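PDB 4N0L: predicted component of a thermophile-specific DNA repair system, contains a RAMP domain from Methanopyrus kandleri, which binds RNA as the Csm3 protein of a type III-A CRISPR defence system and may also act as an endonuclease. Local coordinates for residues A[22-27]-A[32-37]; A[37-42]-A[46-51]. All blocks are in the same frame, centred on the assembly; numbering follows the deposited sequence.

Contact 1: A[22-27]-A[32-37]; sequences IGTSEE and GGLDNP
A chi1 of 179° swings the amide of Asn36 across to Gly23, while in Thr24 the methyl CG2, set opposite the backbone N, is the branch that reaches Leu34, with OG1 left beside that N. The first torsion leads to the one hydrogen bond between residues 22-27 and 32-37: Asn36 ND2 donates to Gly23 O over 2.9 Å. The bond is moderately bent, 153° at the hydrogen, and the donor comes in tilted from the carbonyl plane of Gly23. Thr24 makes most of the remaining contact by van der Waals touch. Its CG2 lies 3.2 Å from Leu34 O and 3.8 Å from Leu34 CB, the two side chains passing at a slant. The side chains of Thr24 and Asn36 run antiparallel past each other, with Thr24 OG1 3.9 Å from Asn36 CB.

Between the two segments runs the short helix 26-31. Ser25 occupies its N-cap position, with OG bonded to the backbone N of Glu28, and Gly32 leaves the helix with positive phi. Glu28 in turn accepts a bond from the backbone N of Leu34, and Tyr265 of strand 264-265 packs against both Leu34 and Asn36.

The amide of Asn36 is a worked case of a buried polar group bridging backbone. Its ND2 also donates to Arg21 O, and its OD1 accepts from the backbone N of Val38. Three bonds to main-chain atoms therefore fix the rotation of the amide and tell its oxygen from its nitrogen, so that a single side chain pins together both arms of an irregular loop.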
loop_
_atom_site.group_PDB
_atom_site.type_symbol
_atom_site.label_atom_id
_atom_site.label_comp_id
_atom_site.label_asym_id
_atom_site.label_seq_id
_atom_site.Cartn_x
_atom_site.Cartn_y
_atom_site.Cartn_z
ATOM N N ILE A 22 -5.170 -20.483 -8.582
ATOM C CA ILE A 22 -4.636 -19.496 -9.511
ATOM C C ILE A 22 -5.762 -18.865 -10.321
ATOM O O ILE A 22 -6.431 -19.546 -11.100
ATOM C CB ILE A 22 -3.598 -20.114 -10.463
ATOM C CG1 ILE A 22 -2.421 -20.678 -9.666
ATOM C CG2 ILE A 22 -3.108 -19.076 -11.462
ATOM C CD1 ILE A 22 -1.412 -21.427 -10.510
ATOM N N GLY A 23 -5.980 -17.567 -10.128
ATOM C CA GLY A 23 -7.041 -16.876 -10.836
ATOM C C GLY A 23 -8.361 -17.100 -10.125
ATOM O O GLY A 23 -8.381 -17.511 -8.964
ATOM N N THR A 24 -9.467 -16.823 -10.809
ATOM C CA THR A 24 -10.783 -17.080 -10.241
ATOM C C THR A 24 -11.619 -17.802 -11.297
ATOM O O THR A 24 -11.121 -18.696 -11.980
ATOM C CB THR A 24 -11.475 -15.776 -9.786
ATOM O OG1 THR A 24 -10.504 -14.877 -9.239
ATOM C CG2 THR A 24 -12.548 -16.058 -8.731
ATOM N N SER A 25 -12.885 -17.422 -11.431
ATOM C CA SER A 25 -13.777 -18.048 -12.395
ATOM C C SER A 25 -14.797 -17.027 -12.875
ATOM O O SER A 25 -15.025 -16.016 -12.209
ATOM C CB SER A 25 -14.479 -19.262 -11.782
ATOM O OG SER A 25 -15.523 -18.868 -10.905
ATOM N N GLU A 26 -15.405 -17.288 -14.028
ATOM C CA GLU A 26 -16.477 -16.440 -14.538
ATOM C C GLU A 26 -17.644 -16.427 -13.558
ATOM O O GLU A 26 -18.277 -15.392 -13.340
ATOM C CB GLU A 26 -16.941 -16.918 -15.915
ATOM N N GLU A 27 -17.907 -17.586 -12.964
ATOM C CA GLU A 27 -19.044 -17.770 -12.070
ATOM C C GLU A 27 -18.867 -16.968 -10.784
ATOM O O GLU A 27 -19.724 -16.162 -10.424
ATOM C CB GLU A 27 -19.233 -19.252 -11.753
ATOM C CG GLU A 27 -20.437 -19.553 -10.879
ATOM C CD GLU A 27 -20.606 -21.035 -10.614
ATOM O OE1 GLU A 27 -19.912 -21.840 -11.270
ATOM O OE2 GLU A 27 -21.429 -21.395 -9.747
ATOM N N GLY A 32 -20.160 -12.301 -7.488
ATOM C CA GLY A 32 -19.498 -11.402 -6.558
ATOM C C GLY A 32 -18.839 -12.100 -5.383
ATOM O O GLY A 32 -18.847 -11.585 -4.265
ATOM N N GLY A 33 -18.268 -13.274 -5.636
ATOM C CA GLY A 33 -17.688 -14.087 -4.581
ATOM C C GLY A 33 -16.190 -13.901 -4.396
ATOM O O GLY A 33 -15.748 -12.881 -3.870
ATOM N N LEU A 34 -15.412 -14.881 -4.847
ATOM C CA LEU A 34 -13.969 -14.917 -4.605
ATOM C C LEU A 34 -13.196 -13.841 -5.360
ATOM O O LEU A 34 -13.177 -13.825 -6.589
ATOM C CB LEU A 34 -13.396 -16.287 -4.987
ATOM C CG LEU A 34 -11.899 -16.531 -4.756
ATOM C CD1 LEU A 34 -11.473 -16.032 -3.381
ATOM C CD2 LEU A 34 -11.578 -18.007 -4.893
ATOM N N ASP A 35 -12.577 -12.931 -4.613
ATOM C CA ASP A 35 -11.577 -12.025 -5.168
ATOM C C ASP A 35 -10.176 -12.586 -4.916
ATOM O O ASP A 35 -9.700 -12.585 -3.781
ATOM C CB ASP A 35 -11.713 -10.627 -4.559
ATOM C CG ASP A 35 -10.533 -9.724 -4.889
ATOM O OD1 ASP A 35 -10.008 -9.808 -6.020
ATOM O OD2 ASP A 35 -10.126 -8.933 -4.011
ATOM N N ASN A 36 -9.525 -13.083 -5.965
ATOM C CA ASN A 36 -8.188 -13.663 -5.825
ATOM C C ASN A 36 -7.168 -12.977 -6.730
ATOM O O ASN A 36 -7.221 -13.118 -7.951
ATOM C CB ASN A 36 -8.218 -15.167 -6.119
ATOM C CG ASN A 36 -6.844 -15.813 -6.012
ATOM O OD1 ASN A 36 -5.965 -15.322 -5.302
ATOM N ND2 ASN A 36 -6.657 -16.928 -6.715
ATOM N N PRO A 37 -6.226 -12.235 -6.125
ATOM C CA PRO A 37 -5.226 -11.450 -6.858
ATOM C C PRO A 37 -4.130 -12.305 -7.488
ATOM O O PRO A 37 -3.444 -11.841 -8.402
ATOM C CB PRO A 37 -4.640 -10.544 -5.774
ATOM C CG PRO A 37 -4.771 -11.346 -4.525
ATOM C CD PRO A 37 -6.061 -12.110 -4.665
#

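Contact 2: A[37-42]-A[46-51]; sequences PVIRDP and YPYVPG
Ile39 and Tyr48 form an antiparallel hydrogen-bonded pair, with Ile39 N to Tyr48 O at 3.1 Å and Tyr48 N to Ile39 O at 2.9 Å, and beside them Arg40 and Pro47 form a non-hydrogen-bonded pair in which the missing N-H of proline costs the strands nothing. Asp41 N adds a bond to Tyr46 O, 3.0 Å away, arriving from above the carbonyl plane. Ile39 O also receives a CA-H...O contact from Pro47 CA.

On the face of Ile39 and Tyr48, Ile39 CG1 and Tyr48 CG both leave between the backbone N and the carbonyl carbon (chi1 62° and 81°), and the two side chains run side by side in the same direction. Ile39 CG1 lies 3.7 Å from Tyr48 CE2, while Ile39 CD1 reaches on to Pro50 CG, also at 3.7 Å. Other neighbours border the Tyr48 ring: Pro50 CD sits over one face, displaced toward the rim, Arg40 O lies at the edge, and Asp41 CB comes within 3.6 Å of Tyr48 CD2. Beyond the segments the ring stacks with His178. Just before Ile39, Val38 CG1 touches Pro47 CB and Val38 CG2 meets Val49 CG2 at 4.1 Å.

Polar ends serve the turn of this beta hairpin: Asp41 holds Ser44 OG and Val43 N, and Arg40 NH1 bonds Gly45 O. Phe188 of helix 181-191 packs on Tyr46 and Pro47, strand 217-218 touches Val38 and Pro47 through Val218, and Pro50, at the N-cap position, leads into helix 51-69, which meets Pro37 and Val49.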
loop_
_atom_site.group_PDB
_atom_site.type_symbol
_atom_site.label_atom_id
_atom_site.label_comp_id
_atom_site.label_asym_id
_atom_site.label_seq_id
_atom_site.Cartn_x
_atom_site.Cartn_y
_atom_site.Cartn_z
ATOM N N PRO A 37 -6.226 -12.235 -6.125
ATOM C CA PRO A 37 -5.226 -11.450 -6.858
ATOM C C PRO A 37 -4.130 -12.305 -7.488
ATOM O O PRO A 37 -3.444 -11.841 -8.402
ATOM C CB PRO A 37 -4.640 -10.544 -5.774
ATOM C CG PRO A 37 -4.771 -11.346 -4.525
ATOM C CD PRO A 37 -6.061 -12.110 -4.665
ATOM N N VAL A 38 -3.973 -13.535 -7.010
ATOM C CA VAL A 38 -2.972 -14.439 -7.563
ATOM C C VAL A 38 -3.417 -14.914 -8.938
ATOM O O VAL A 38 -4.404 -15.637 -9.068
ATOM C CB VAL A 38 -2.729 -15.655 -6.650
ATOM C CG1 VAL A 38 -1.717 -16.597 -7.283
ATOM C CG2 VAL A 38 -2.253 -15.200 -5.280
ATOM N N ILE A 39 -2.692 -14.496 -9.969
ATOM C CA ILE A 39 -3.075 -14.807 -11.342
ATOM C C ILE A 39 -1.898 -15.328 -12.158
ATOM O O ILE A 39 -0.746 -15.231 -11.739
ATOM C CB ILE A 39 -3.669 -13.572 -12.056
ATOM C CG1 ILE A 39 -2.633 -12.449 -12.134
ATOM C CG2 ILE A 39 -4.919 -13.083 -11.341
ATOM C CD1 ILE A 39 -3.056 -11.293 -13.021
ATOM N N ARG A 40 -2.205 -15.889 -13.323
ATOM C CA ARG A 40 -1.186 -16.423 -14.218
ATOM C C ARG A 40 -0.527 -15.316 -15.031
ATOM O O ARG A 40 -1.205 -14.447 -15.580
ATOM C CB ARG A 40 -1.797 -17.464 -15.160
ATOM C CG ARG A 40 -0.779 -18.269 -15.949
ATOM C CD ARG A 40 -0.113 -19.333 -15.099
ATOM N NE ARG A 40 -0.980 -20.488 -14.887
ATOM C CZ ARG A 40 -0.552 -21.678 -14.479
ATOM N NH1 ARG A 40 0.738 -21.880 -14.244
ATOM N NH2 ARG A 40 -1.414 -22.672 -14.312
ATOM N N ASP A 41 0.799 -15.352 -15.100
ATOM C CA ASP A 41 1.548 -14.401 -15.911
ATOM C C ASP A 41 1.680 -14.936 -17.332
ATOM O O ASP A 41 2.276 -15.990 -17.547
ATOM C CB ASP A 41 2.929 -14.142 -15.309
ATOM C CG ASP A 41 3.769 -13.202 -16.153
ATOM O OD1 ASP A 41 4.987 -13.102 -15.895
ATOM O OD2 ASP A 41 3.218 -12.579 -17.084
ATOM N N PRO A 42 1.109 -14.215 -18.308
ATOM C CA PRO A 42 1.166 -14.613 -19.720
ATOM C C PRO A 42 2.598 -14.790 -20.223
ATOM O O PRO A 42 2.863 -15.686 -21.025
ATOM C CB PRO A 42 0.481 -13.448 -20.437
ATOM C CG PRO A 42 -0.433 -12.864 -19.414
ATOM C CD PRO A 42 0.294 -13.005 -18.107
ATOM N N TYR A 46 4.095 -18.369 -14.968
ATOM C CA TYR A 46 3.990 -18.668 -13.545
ATOM C C TYR A 46 3.023 -17.713 -12.855
ATOM O O TYR A 46 2.820 -16.593 -13.318
ATOM C CB TYR A 46 5.371 -18.596 -12.889
ATOM C CG TYR A 46 6.257 -19.774 -13.217
ATOM C CD1 TYR A 46 6.012 -21.025 -12.665
ATOM C CD2 TYR A 46 7.333 -19.639 -14.085
ATOM C CE1 TYR A 46 6.819 -22.108 -12.962
ATOM C CE2 TYR A 46 8.144 -20.717 -14.390
ATOM C CZ TYR A 46 7.881 -21.948 -13.825
ATOM O OH TYR A 46 8.686 -23.023 -14.124
ATOM N N PRO A 47 2.419 -18.156 -11.742
ATOM C CA PRO A 47 1.534 -17.272 -10.984
ATOM C C PRO A 47 2.302 -16.123 -10.352
ATOM O O PRO A 47 3.487 -16.268 -10.049
ATOM C CB PRO A 47 0.949 -18.198 -9.916
ATOM C CG PRO A 47 1.997 -19.238 -9.728
ATOM C CD PRO A 47 2.535 -19.481 -11.109
ATOM N N TYR A 48 1.634 -14.992 -10.160
ATOM C CA TYR A 48 2.270 -13.840 -9.542
ATOM C C TYR A 48 1.211 -12.911 -8.977
ATOM O O TYR A 48 0.019 -13.095 -9.221
ATOM C CB TYR A 48 3.159 -13.104 -10.553
ATOM C CG TYR A 48 2.425 -12.171 -11.495
ATOM C CD1 TYR A 48 2.673 -10.805 -11.476
ATOM C CD2 TYR A 48 1.485 -12.654 -12.398
ATOM C CE1 TYR A 48 2.011 -9.944 -12.331
ATOM C CE2 TYR A 48 0.814 -11.798 -13.259
ATOM C CZ TYR A 48 1.083 -10.444 -13.219
ATOM O OH TYR A 48 0.425 -9.582 -14.066
ATOM N N VAL A 49 1.644 -11.926 -8.200
ATOM C CA VAL A 49 0.724 -10.937 -7.658
ATOM C C VAL A 49 1.065 -9.558 -8.209
ATOM O O VAL A 49 2.111 -8.998 -7.878
ATOM C CB VAL A 49 0.761 -10.899 -6.125
ATOM C CG1 VAL A 49 -0.325 -9.975 -5.599
ATOM C CG2 VAL A 49 0.591 -12.302 -5.557
ATOM N N PRO A 50 0.189 -9.017 -9.069
ATOM C CA PRO A 50 0.378 -7.681 -9.646
ATOM C C PRO A 50 0.508 -6.608 -8.571
ATOM O O PRO A 50 -0.166 -6.683 -7.541
ATOM C CB PRO A 50 -0.893 -7.470 -10.474
ATOM C CG PRO A 50 -1.382 -8.848 -10.778
ATOM C CD PRO A 50 -1.018 -9.682 -9.587
ATOM N N GLY A 51 1.375 -5.631 -8.809
ATOM C CA GLY A 51 1.577 -4.545 -7.869
ATOM C C GLY A 51 0.304 -3.769 -7.596
ATOM O O GLY A 51 0.034 -3.382 -6.457
#

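Following the chain from the N terminus, strand 20-21 gives way to contact 1, which closes a loop round helix 26-31. The returning segment reaches Pro37, which belongs to both contacts, and contact 2 then closes the tighter turn of the hairpin before helix 51-69 begins. The two loops lie in series, neither nested nor crossed. They nevertheless meet in space: Gly23 N is 2.7 Å from Val38 O, a probable hydrogen bond, and Ile22 packs against Arg40 and Pro47. These touches lay the helix-bearing loop against the small two-stranded sheet, from which the chain runs on into helix 51-69.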